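Amino acid amide racemase (Ochrobactrum anthropi, PDB 6GIO) is a pyridoxal-5'-phosphate enzyme of the class-III aminotransferase family, built on the fold of that family and binding its cofactor in a two-chain assembly. Local coordinates at residues 204-209 with 240-245; 251-256 with 261-266; 267-270 with 276-279; 349-354 with 402-407. One frame throughout, in Å; residues are numbered along the deposited sequence.

Contact 1: residues 204-209 with 240-245; sequences IEPILS and VKVGLG. With PLP (pyridoxal-5'-phosphate), chain G.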
loop_
_atom_site.group_PDB
_atom_site.type_symbol
_atom_site.label_atom_id
_atom_site.label_comp_id
_atom_site.label_asym_id
_atom_site.label_seq_id
_atom_site.Cartn_x
_atom_site.Cartn_y
_atom_site.Cartn_z
ATOM N N ILE C 204 -1.836 20.652 1.744
ATOM C CA ILE C 204 -0.975 21.405 2.688
ATOM C C ILE C 204 -0.210 20.459 3.594
ATOM O O ILE C 204 -0.848 19.691 4.360
ATOM C CB ILE C 204 -1.817 22.304 3.617
ATOM C CG1 ILE C 204 -2.528 23.409 2.847
ATOM C CG2 ILE C 204 -0.956 22.915 4.711
ATOM C CD1 ILE C 204 -3.586 24.131 3.684
ATOM N N GLU C 205 1.123 20.465 3.494
ATOM C CA GLU C 205 1.954 19.975 4.577
ATOM C C GLU C 205 2.116 21.108 5.627
ATOM O O GLU C 205 2.593 22.198 5.287
ATOM C CB GLU C 205 3.362 19.597 4.078
ATOM C CG GLU C 205 3.460 18.465 3.071
ATOM C CD GLU C 205 4.902 17.998 2.892
ATOM O OE1 GLU C 205 5.459 18.075 1.806
ATOM O OE2 GLU C 205 5.505 17.547 3.854
ATOM N N PRO C 206 1.768 20.850 6.896
ATOM C CA PRO C 206 1.907 21.873 7.949
ATOM C C PRO C 206 3.343 22.139 8.383
ATOM O O PRO C 206 3.612 23.163 8.972
ATOM C CB PRO C 206 1.063 21.341 9.090
ATOM C CG PRO C 206 1.033 19.858 8.901
ATOM C CD PRO C 206 1.206 19.589 7.423
ATOM N N ILE C 207 4.241 21.228 8.082
ATOM C CA ILE C 207 5.684 21.475 8.050
ATOM C C ILE C 207 6.114 20.794 6.790
ATOM O O ILE C 207 5.720 19.660 6.536
ATOM C CB ILE C 207 6.426 20.823 9.243
ATOM C CG1 ILE C 207 5.903 21.429 10.537
ATOM C CG2 ILE C 207 7.931 21.014 9.097
ATOM C CD1 ILE C 207 6.347 20.747 11.807
ATOM N N LEU C 208 6.884 21.475 5.965
ATOM C CA LEU C 208 7.270 20.907 4.697
ATOM C C LEU C 208 8.390 19.936 5.015
ATOM O O LEU C 208 9.441 20.369 5.444
ATOM C CB LEU C 208 7.758 22.011 3.771
ATOM C CG LEU C 208 8.100 21.621 2.331
ATOM C CD1 LEU C 208 6.823 21.555 1.522
ATOM C CD2 LEU C 208 9.078 22.603 1.731
ATOM N N SER C 209 8.156 18.660 4.751
ATOM C CA SER C 209 8.953 17.540 5.274
ATOM C C SER C 209 10.212 17.300 4.449
ATOM O O SER C 209 11.269 17.843 4.771
ATOM C CB SER C 209 8.104 16.264 5.303
ATOM O OG SER C 209 7.539 15.975 4.014
ATOM N N VAL C 240 0.904 12.980 7.464
ATOM C CA VAL C 240 1.574 11.704 7.396
ATOM C C VAL C 240 2.891 11.727 8.152
ATOM O O VAL C 240 3.205 10.778 8.894
ATOM C CB VAL C 240 1.783 11.268 5.923
ATOM C CG1 VAL C 240 2.734 10.061 5.847
ATOM C CG2 VAL C 240 0.444 10.919 5.301
ATOM N N LYS C 241 3.648 12.810 7.997
ATOM C CA LYS C 241 5.021 12.861 8.535
ATOM C C LYS C 241 5.110 13.402 9.960
ATOM O O LYS C 241 5.860 12.891 10.733
ATOM C CB LYS C 241 5.916 13.712 7.616
ATOM C CG LYS C 241 7.383 13.833 8.036
ATOM C CD LYS C 241 8.146 12.581 7.719
ATOM C CE LYS C 241 9.633 12.836 7.787
ATOM N NZ LYS C 241 10.406 11.589 7.536
ATOM N N VAL C 242 4.358 14.440 10.296
ATOM C CA VAL C 242 4.557 15.171 11.551
ATOM C C VAL C 242 3.303 15.088 12.427
ATOM O O VAL C 242 3.153 15.840 13.414
ATOM C CB VAL C 242 4.931 16.675 11.317
ATOM C CG1 VAL C 242 6.244 16.827 10.563
ATOM C CG2 VAL C 242 3.817 17.442 10.619
ATOM N N GLY C 243 2.410 14.157 12.066
ATOM C CA GLY C 243 1.153 13.954 12.787
ATOM C C GLY C 243 1.350 13.175 14.082
ATOM O O GLY C 243 2.461 12.655 14.380
ATOM N N LEU C 244 0.248 13.130 14.830
ATOM C CA LEU C 244 -0.011 12.215 15.948
ATOM C C LEU C 244 0.888 12.447 17.151
ATOM O O LEU C 244 1.624 11.558 17.561
ATOM C CB LEU C 244 0.008 10.763 15.476
ATOM C CG LEU C 244 -1.138 10.446 14.486
ATOM C CD1 LEU C 244 -1.135 8.967 14.134
ATOM C CD2 LEU C 244 -2.529 10.861 14.998
ATOM N N GLY C 245 0.848 13.678 17.653
ATOM C CA GLY C 245 1.564 14.040 18.847
ATOM C C GLY C 245 2.994 14.517 18.699
ATOM O O GLY C 245 3.484 15.201 19.599
HETATM N N1 PLP G . 2.954 12.556 2.684
HETATM C C2 PLP G . 3.937 13.009 3.500
HETATM C C2A PLP G . 3.924 14.386 4.089
HETATM C C3 PLP G . 5.100 12.148 3.834
HETATM O O3 PLP G . 6.067 12.612 4.635
HETATM C C4 PLP G . 5.170 10.769 3.312
HETATM C C4A PLP G . 6.328 9.889 3.656
HETATM C C5 PLP G . 4.019 10.368 2.428
HETATM C C6 PLP G . 2.986 11.296 2.172
HETATM C C5A PLP G . 4.012 8.993 1.779
HETATM O O4P PLP G . 4.142 7.894 2.689
HETATM P P PLP G . 4.651 6.464 2.193
HETATM O O1P PLP G . 4.144 5.566 3.278
HETATM O O2P PLP G . 6.166 6.531 2.134
HETATM O O3P PLP G . 3.957 6.222 0.860
#

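Contact 2: residues 251-256 with 261-266; sequences HCFQHE and DMVVFG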
loop_
_atom_site.group_PDB
_atom_site.type_symbol
_atom_site.label_atom_id
_atom_site.label_comp_id
_atom_site.label_asym_id
_atom_site.label_seq_id
_atom_site.Cartn_x
_atom_site.Cartn_y
_atom_site.Cartn_z
ATOM N N HIS C 251 -2.318 17.019 16.486
ATOM C CA HIS C 251 -2.133 17.263 15.044
ATOM C C HIS C 251 -1.319 18.512 14.785
ATOM O O HIS C 251 -1.594 19.579 15.363
ATOM C CB HIS C 251 -3.478 17.404 14.347
ATOM C CG HIS C 251 -4.442 16.322 14.685
ATOM N ND1 HIS C 251 -4.257 15.014 14.281
ATOM C CD2 HIS C 251 -5.610 16.353 15.379
ATOM C CE1 HIS C 251 -5.261 14.285 14.737
ATOM N NE2 HIS C 251 -6.094 15.071 15.405
ATOM N N CYS C 252 -0.322 18.396 13.906
ATOM C CA CYS C 252 0.509 19.544 13.633
ATOM C C CYS C 252 -0.302 20.722 13.139
ATOM O O CYS C 252 0.079 21.831 13.340
ATOM C CB CYS C 252 1.611 19.231 12.641
ATOM S SG CYS C 252 2.753 20.625 12.387
ATOM N N PHE C 253 -1.408 20.493 12.449
ATOM C CA PHE C 253 -2.189 21.646 11.942
ATOM C C PHE C 253 -2.822 22.466 13.053
ATOM O O PHE C 253 -3.225 23.634 12.813
ATOM C CB PHE C 253 -3.246 21.206 10.931
ATOM C CG PHE C 253 -4.372 20.399 11.505
ATOM C CD1 PHE C 253 -5.477 21.027 12.088
ATOM C CD2 PHE C 253 -4.403 19.008 11.370
ATOM C CE1 PHE C 253 -6.538 20.284 12.568
ATOM C CE2 PHE C 253 -5.498 18.263 11.818
ATOM C CZ PHE C 253 -6.554 18.901 12.422
ATOM N N GLN C 254 -2.915 21.899 14.257
ATOM C CA GLN C 254 -3.495 22.651 15.377
ATOM C C GLN C 254 -2.581 23.793 15.850
ATOM O O GLN C 254 -3.045 24.681 16.542
ATOM C CB GLN C 254 -3.856 21.732 16.563
ATOM C CG GLN C 254 -4.943 20.739 16.255
ATOM C CD GLN C 254 -5.207 19.728 17.341
ATOM O OE1 GLN C 254 -4.325 18.961 17.744
ATOM N NE2 GLN C 254 -6.475 19.648 17.747
ATOM N N HIS C 255 -1.293 23.761 15.481
ATOM C CA HIS C 255 -0.399 24.878 15.701
ATOM C C HIS C 255 -0.733 26.070 14.766
ATOM O O HIS C 255 -0.320 27.177 15.023
ATOM C CB HIS C 255 1.068 24.475 15.411
ATOM C CG HIS C 255 1.628 23.477 16.366
ATOM N ND1 HIS C 255 1.980 23.799 17.660
ATOM C CD2 HIS C 255 1.901 22.159 16.217
ATOM C CE1 HIS C 255 2.432 22.716 18.267
ATOM N NE2 HIS C 255 2.398 21.710 17.414
ATOM N N GLU C 256 -1.410 25.811 13.646
ATOM C CA GLU C 256 -1.465 26.748 12.521
ATOM C C GLU C 256 -2.850 27.341 12.307
ATOM O O GLU C 256 -3.045 28.029 11.309
ATOM C CB GLU C 256 -1.019 26.052 11.238
ATOM C CG GLU C 256 0.426 25.559 11.259
ATOM C CD GLU C 256 1.424 26.676 11.107
ATOM O OE1 GLU C 256 1.003 27.815 10.764
ATOM O OE2 GLU C 256 2.633 26.411 11.330
ATOM N N ASP C 261 -10.937 20.336 5.842
ATOM C CA ASP C 261 -11.959 19.464 5.376
ATOM C C ASP C 261 -11.516 18.007 5.423
ATOM O O ASP C 261 -12.332 17.109 5.609
ATOM C CB ASP C 261 -12.268 19.898 3.946
ATOM C CG ASP C 261 -12.901 21.313 3.899
ATOM O OD1 ASP C 261 -13.959 21.432 4.518
ATOM O OD2 ASP C 261 -12.350 22.262 3.274
ATOM N N MET C 262 -10.222 17.754 5.217
ATOM C CA MET C 262 -9.767 16.393 5.038
ATOM C C MET C 262 -8.405 16.291 5.654
ATOM O O MET C 262 -7.582 17.188 5.459
ATOM C CB MET C 262 -9.714 16.032 3.542
ATOM C CG MET C 262 -9.176 14.621 3.220
ATOM S SD MET C 262 -9.212 14.118 1.477
ATOM C CE MET C 262 -10.996 13.907 1.276
ATOM N N VAL C 263 -8.159 15.188 6.368
ATOM C CA VAL C 263 -6.847 14.952 6.939
ATOM C C VAL C 263 -6.340 13.593 6.494
ATOM O O VAL C 263 -7.113 12.626 6.476
ATOM C CB VAL C 263 -6.859 15.014 8.484
ATOM C CG1 VAL C 263 -5.445 14.847 9.020
ATOM C CG2 VAL C 263 -7.455 16.328 8.985
ATOM N N VAL C 264 -5.061 13.540 6.121
ATOM C CA VAL C 264 -4.420 12.298 5.665
ATOM C C VAL C 264 -3.396 11.880 6.706
ATOM O O VAL C 264 -2.544 12.718 7.159
ATOM C CB VAL C 264 -3.756 12.492 4.284
ATOM C CG1 VAL C 264 -3.122 11.179 3.759
ATOM C CG2 VAL C 264 -4.770 13.035 3.285
ATOM N N PHE C 265 -3.505 10.610 7.155
ATOM C CA PHE C 265 -2.607 10.080 8.152
ATOM C C PHE C 265 -1.777 8.924 7.609
ATOM O O PHE C 265 -2.197 8.226 6.684
ATOM C CB PHE C 265 -3.379 9.568 9.357
ATOM C CG PHE C 265 -4.201 10.610 10.078
ATOM C CD1 PHE C 265 -3.644 11.375 11.069
ATOM C CD2 PHE C 265 -5.566 10.719 9.839
ATOM C CE1 PHE C 265 -4.401 12.279 11.757
ATOM C CE2 PHE C 265 -6.350 11.612 10.557
ATOM C CZ PHE C 265 -5.759 12.405 11.505
ATOM N N GLY C 266 -0.609 8.709 8.204
ATOM C CA GLY C 266 0.198 7.558 7.832
ATOM C C GLY C 266 1.391 7.364 8.713
ATOM O O GLY C 266 1.408 7.772 9.867
#

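Contact 3: residues 267-270 with 276-279; sequences KGLG and SAVV. With PLP (pyridoxal-5'-phosphate), chain G.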
loop_
_atom_site.group_PDB
_atom_site.type_symbol
_atom_site.label_atom_id
_atom_site.label_comp_id
_atom_site.label_asym_id
_atom_site.label_seq_id
_atom_site.Cartn_x
_atom_site.Cartn_y
_atom_site.Cartn_z
ATOM N N LYS C 267 2.412 6.735 8.142
ATOM C CA LYS C 267 3.658 6.502 8.841
ATOM C C LYS C 267 3.407 6.015 10.296
ATOM O O LYS C 267 3.008 4.862 10.510
ATOM C CB LYS C 267 4.544 7.740 8.751
ATOM C CG LYS C 267 5.330 7.846 7.443
ATOM C CD LYS C 267 6.241 9.090 7.388
ATOM C CE LYS C 267 7.153 9.131 6.146
ATOM N NZ LYS C 267 6.518 9.584 4.886
ATOM N N GLY C 268 3.638 6.888 11.278
ATOM C CA GLY C 268 3.555 6.532 12.685
ATOM C C GLY C 268 2.215 6.002 13.158
ATOM O O GLY C 268 2.166 5.389 14.201
ATOM N N LEU C 269 1.134 6.247 12.411
ATOM C CA LEU C 269 -0.195 5.699 12.756
ATOM C C LEU C 269 -0.151 4.205 12.978
ATOM O O LEU C 269 -0.831 3.706 13.873
ATOM C CB LEU C 269 -1.254 6.036 11.720
ATOM C CG LEU C 269 -2.675 5.532 11.989
ATOM C CD1 LEU C 269 -3.281 6.110 13.258
ATOM C CD2 LEU C 269 -3.523 5.874 10.793
ATOM N N GLY C 270 0.677 3.513 12.212
ATOM C CA GLY C 270 0.763 2.071 12.269
ATOM C C GLY C 270 1.762 1.509 13.278
ATOM O O GLY C 270 1.791 0.297 13.504
ATOM N N SER C 276 -2.474 3.563 6.777
ATOM C CA SER C 276 -2.785 4.961 6.487
ATOM C C SER C 276 -4.288 5.195 6.631
ATOM O O SER C 276 -5.073 4.241 6.734
ATOM C CB SER C 276 -2.314 5.336 5.087
ATOM O OG SER C 276 -3.054 4.685 4.028
ATOM N N ALA C 277 -4.689 6.455 6.633
ATOM C CA ALA C 277 -6.110 6.781 6.676
ATOM C C ALA C 277 -6.408 8.134 6.100
ATOM O O ALA C 277 -5.551 9.009 6.118
ATOM C CB ALA C 277 -6.662 6.684 8.074
ATOM N N VAL C 278 -7.648 8.291 5.626
ATOM C CA VAL C 278 -8.173 9.557 5.157
ATOM C C VAL C 278 -9.466 9.841 5.925
ATOM O O VAL C 278 -10.399 9.018 5.984
ATOM C CB VAL C 278 -8.469 9.539 3.645
ATOM C CG1 VAL C 278 -9.078 10.853 3.183
ATOM C CG2 VAL C 278 -7.198 9.277 2.847
ATOM N N VAL C 279 -9.520 10.998 6.552
ATOM C CA VAL C 279 -10.738 11.406 7.297
ATOM C C VAL C 279 -11.288 12.554 6.505
ATOM O O VAL C 279 -10.547 13.466 6.186
ATOM C CB VAL C 279 -10.422 11.861 8.747
ATOM C CG1 VAL C 279 -11.659 12.386 9.453
ATOM C CG2 VAL C 279 -9.869 10.692 9.519
HETATM N N1 PLP G . 2.954 12.556 2.684
HETATM C C2 PLP G . 3.937 13.009 3.500
HETATM C C2A PLP G . 3.924 14.386 4.089
HETATM C C3 PLP G . 5.100 12.148 3.834
HETATM O O3 PLP G . 6.067 12.612 4.635
HETATM C C4 PLP G . 5.170 10.769 3.312
HETATM C C4A PLP G . 6.328 9.889 3.656
HETATM C C5 PLP G . 4.019 10.368 2.428
HETATM C C6 PLP G . 2.986 11.296 2.172
HETATM C C5A PLP G . 4.012 8.993 1.779
HETATM O O4P PLP G . 4.142 7.894 2.689
HETATM P P PLP G . 4.651 6.464 2.193
HETATM O O1P PLP G . 4.144 5.566 3.278
HETATM O O2P PLP G . 6.166 6.531 2.134
HETATM O O3P PLP G . 3.957 6.222 0.860
#

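Contact 4: residues 349-354 with 402-407; sequences RGLAIG and LTLTEP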
loop_
_atom_site.group_PDB
_atom_site.type_symbol
_atom_site.label_atom_id
_atom_site.label_comp_id
_atom_site.label_asym_id
_atom_site.label_seq_id
_atom_site.Cartn_x
_atom_site.Cartn_y
_atom_site.Cartn_z
ATOM N N ARG C 349 9.150 21.315 15.008
ATOM C CA ARG C 349 8.318 21.403 16.178
ATOM C C ARG C 349 8.421 20.113 16.915
ATOM O O ARG C 349 8.377 19.039 16.285
ATOM C CB ARG C 349 6.888 21.656 15.837
ATOM C CG ARG C 349 6.607 22.875 15.031
ATOM C CD ARG C 349 5.106 23.063 15.073
ATOM N NE ARG C 349 4.613 24.193 14.284
ATOM C CZ ARG C 349 4.495 25.436 14.727
ATOM N NH1 ARG C 349 4.885 25.743 15.956
ATOM N NH2 ARG C 349 3.995 26.388 13.937
ATOM N N GLY C 350 8.513 20.209 18.244
ATOM C CA GLY C 350 8.518 19.040 19.099
ATOM C C GLY C 350 9.618 18.088 18.669
ATOM O O GLY C 350 10.761 18.491 18.533
ATOM N N LEU C 351 9.271 16.835 18.407
ATOM C CA LEU C 351 10.264 15.851 17.977
ATOM C C LEU C 351 10.362 15.668 16.440
ATOM O O LEU C 351 10.812 14.630 15.941
ATOM C CB LEU C 351 10.029 14.530 18.719
ATOM C CG LEU C 351 10.480 14.537 20.195
ATOM C CD1 LEU C 351 9.882 13.352 20.917
ATOM C CD2 LEU C 351 12.005 14.543 20.337
ATOM N N ALA C 352 9.951 16.700 15.700
ATOM C CA ALA C 352 10.197 16.784 14.259
ATOM C C ALA C 352 11.214 17.890 14.089
ATOM O O ALA C 352 10.873 19.065 14.108
ATOM C CB ALA C 352 8.916 17.093 13.494
ATOM N N ILE C 353 12.477 17.497 13.935
ATOM C CA ILE C 353 13.555 18.440 14.027
ATOM C C ILE C 353 14.473 18.346 12.849
ATOM O O ILE C 353 14.904 17.253 12.490
ATOM C CB ILE C 353 14.373 18.207 15.342
ATOM C CG1 ILE C 353 13.494 18.553 16.535
ATOM C CG2 ILE C 353 15.641 19.050 15.361
ATOM C CD1 ILE C 353 13.917 17.861 17.827
ATOM N N GLY C 354 14.787 19.513 12.282
ATOM C CA GLY C 354 15.738 19.612 11.172
ATOM C C GLY C 354 16.935 20.462 11.528
ATOM O O GLY C 354 16.789 21.482 12.192
ATOM N N LEU C 402 8.738 8.738 19.813
ATOM C CA LEU C 402 8.209 9.655 20.789
ATOM C C LEU C 402 8.594 9.229 22.208
ATOM O O LEU C 402 8.473 10.002 23.160
ATOM C CB LEU C 402 6.683 9.687 20.664
ATOM C CG LEU C 402 6.142 10.233 19.332
ATOM C CD1 LEU C 402 4.656 10.603 19.443
ATOM C CD2 LEU C 402 6.918 11.440 18.879
ATOM N N THR C 403 9.048 7.985 22.331
ATOM C CA THR C 403 9.487 7.435 23.595
ATOM C C THR C 403 10.951 7.720 23.899
ATOM O O THR C 403 11.499 7.172 24.855
ATOM C CB THR C 403 9.279 5.907 23.578
ATOM O OG1 THR C 403 9.826 5.382 22.371
ATOM C CG2 THR C 403 7.762 5.586 23.632
ATOM N N LEU C 404 11.577 8.577 23.102
ATOM C CA LEU C 404 12.961 8.962 23.319
ATOM C C LEU C 404 13.166 9.465 24.767
ATOM O O LEU C 404 12.411 10.320 25.262
ATOM C CB LEU C 404 13.380 10.026 22.304
ATOM C CG LEU C 404 14.880 10.345 22.244
ATOM C CD1 LEU C 404 15.693 9.205 21.638
ATOM C CD2 LEU C 404 15.112 11.649 21.493
ATOM N N THR C 405 14.179 8.925 25.447
ATOM C CA THR C 405 14.433 9.322 26.869
ATOM C C THR C 405 15.381 10.517 26.973
ATOM O O THR C 405 16.086 10.863 26.012
ATOM C CB THR C 405 14.989 8.158 27.716
ATOM O OG1 THR C 405 16.302 7.810 27.275
ATOM C CG2 THR C 405 14.091 6.956 27.609
ATOM N N GLU C 406 15.408 11.153 28.140
ATOM C CA GLU C 406 16.345 12.267 28.348
ATOM C C GLU C 406 17.819 11.859 28.288
ATOM O O GLU C 406 18.600 12.551 27.670
ATOM C CB GLU C 406 15.973 13.096 29.566
ATOM C CG GLU C 406 14.677 13.863 29.300
ATOM C CD GLU C 406 14.184 14.712 30.465
ATOM O OE1 GLU C 406 14.985 15.459 31.055
ATOM O OE2 GLU C 406 12.969 14.665 30.752
ATOM N N PRO C 407 18.194 10.698 28.840
ATOM C CA PRO C 407 19.575 10.243 28.616
ATOM C C PRO C 407 19.914 10.007 27.163
ATOM O O PRO C 407 21.058 10.217 26.754
ATOM C CB PRO C 407 19.643 8.925 29.389
ATOM C CG PRO C 407 18.636 9.123 30.494
ATOM C CD PRO C 407 17.523 9.923 29.901
#

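Contact 1: residues 204-209 with 240-245
V240 lies against one face of the pyridoxal-5'-phosphate (PLP) ring, and K241 and S209 meet beside its O3. Over the ring, V240 CG1 sits 3.6 Å from PLP C4, while V240 CB lies above the side holding N1 and C2. K241 comes to the rim from this same side of the ring plane, its CB 3.2 Å from PLP O3. S209 OG lies on the other side of that plane, 3.7 Å from O3. The second flat group, the carboxylate of E205, comes to the 2-methyl group, with OE2 3.5 Å from PLP C2A. S209 holds this oxygen twice: its OG meets OE2 at 2.6 Å on the syn side, close to the carboxylate plane, and its backbone N reaches OE2 from well above the plane. E205 OE1 is bound by the backbone N of Y139, so both oxygens are gripped and the carboxylate's rotation is fixed.

The two loops, which follow strands 199-204 and 234-238, touch through carbon. S209 CB packs on K241 CG at 3.7 Å. K241 then bends at chi2 (76°), and its ammonium goes on to E397 and the carbonyl of A51. V242 divides its two methyls: CG1 meets I207 CD1 at 4.1 Å, and CG2 meets P206 CG as the two side chains slide past each other.

Carbon contacts thus join the two loops, while their polar ends are tied within one loop or to other parts of the chain. The two bonds from S209 hold E205 OE2 in place beside the cofactor methyl.

Contact 2: residues 251-256 with 261-266
H251 O accepts the backbone N of Q254 at 2.9 Å, and the amide of Q254 answers: H251 N donates to Q254 OE1 at 3.1 Å along a fairly straight path (N-H...O 164°), tilted from the carbonyl plane. This two-way grip closes the 3-10 turn and fixes the backbone from which the H251 ring leaves. The H251 and F265 side chains cross at about a right angle. CE1 of H251 lies 3.7 Å from CE1 of F265, and the two rings meet rim to rim, with centroids 5.7 Å apart and planes at 53°. On the F265 side the contact is made at the edge, close to the ring plane. H251 NE2 is bound by the carbonyl of I97.

F265 belongs to strand 262-265 of the seven-stranded mixed sheet at the heart of the PLP-binding domain, where it runs parallel to 234-238 and antiparallel to 276-281. M262 and V264 turn to helix 112-127, whereas V263 points to the 3-10 turn and the ring end of F265 reaches H251 just before it. V263 serves two rings with its two methyls. CG1 stands 3.5 Å above one face of F265, two residues further along the strand, offset toward the rim, and CG2 meets F253 CE2 at 3.9 Å as those side chains approach from opposite directions. The F253 ring also rests on V237 and P260. The carboxylate of E239 takes the backbone N of C252 with one oxygen and that of F253 with the other.

Contact 3: residues 267-270 with 276-279
S276 opens strand 276-281, and its carbonyl carbon lies 4.3 Å from L269 CD2, just beyond the loop that carries the PLP lysine. This is the lysine-bearing connection of a fold-type I PLP enzyme: strand 262-265 ends, the lysine follows, and the chain returns as a neighbouring antiparallel strand. The S276 CB bond points away from the loop, and its OG is bound by D114 OD1 near the start of helix 112-127. At A277 comes the one side-chain contact: its CB touches L269 CD2 at 4.2 Å, while its backbone pairs with F265. V278 turns to W107 and A115. V279 continues the strand pairing, bonded to V263, and rests its side chain on F265.

Across from the strand, L269 sits in a short 3-10 turn begun by the bond from G270 N to K267 O (3.2 Å). Its CG stands anti to the backbone N (chi1 -179°), which extends the leucine out of the turn to the strand's first two residues. L244 and L275 also flank it.

The CB bond of K267 points away from the strand, and the chain runs past V240 and K241, with T295 of the second subunit packed against it. T295 OG1 of that subunit is hydrogen-bonded to PLP, as are G112 N and S113 OG. The lysine chain is extended until chi4 (79°), where it bends to bring NZ to PLP C4A at 1.3 Å, a covalent link of a length consistent with an imine.

Contact 4: residues 349-354 with 402-407
L351 carries this contact, its two methyls going to different leucines. CD1 sits 4.1 Å from L402 CA and equally 4.1 Å from L402 CD2, so it presses on backbone and side chain together. CD2 turns to L404, whose own CD2 lies 4.4 Å away. L402 reaches in with CG anti to its carbonyl carbon (chi1 -64°), a torsion that swings the branched end back to L351 although its CB bond starts out to one side.

S322 and V325 of helix 318-339 also touch L351, and S322 touches L402 too, so L351 and L402 pack against that helix. Behind L351 lies the type II' turn of a two-residue beta hairpin joining strands 343-349 and 352-357. A352 N donates to R349 O at 2.9 Å, the return bond from R349 N to A352 O is weak, and G350 takes the positive phi (55°) of the turn. R246 bonds the carbonyl of L351 through its side chain.

On the other segment, L402 is tied through its backbone to A55, and the carbonyl of L404 is held by R321. T405 is the N-cap of helix 406-424; its OG1 caps a backbone N just past 407, and E408 OE1 bonds T405 N, consistent with a capping box.

With leucine carbons alone meeting across the segments, the contact is hydrophobic and sets no precise orientation; the bonded hairpin turn and capped helix start hold the backbones that present the leucines.

Overall arrangement
Along the chain the four contacts come in series. Contacts 1 and 2 have centres 7 Å apart, and C252 touches P206, I207 and V242. Contacts 2 and 3 share one sheet, joined by neighbouring strands 262-265 and 276-281, with centres 11 Å apart. Contacts 1 and 3 both reach the same PLP, through V240, K241, E205 and S209 on one hand and K267 on the other, their centres 12 Å apart. Contact 4 joins strand 352-357 of the other sheet to the start of helix 406-424, against helix 318-339, its centre about 20 Å from that of contact 3. R349 ties it back through its salt bridge to E256, linking the loop before strand 262-265 to the hairpin of the other sheet.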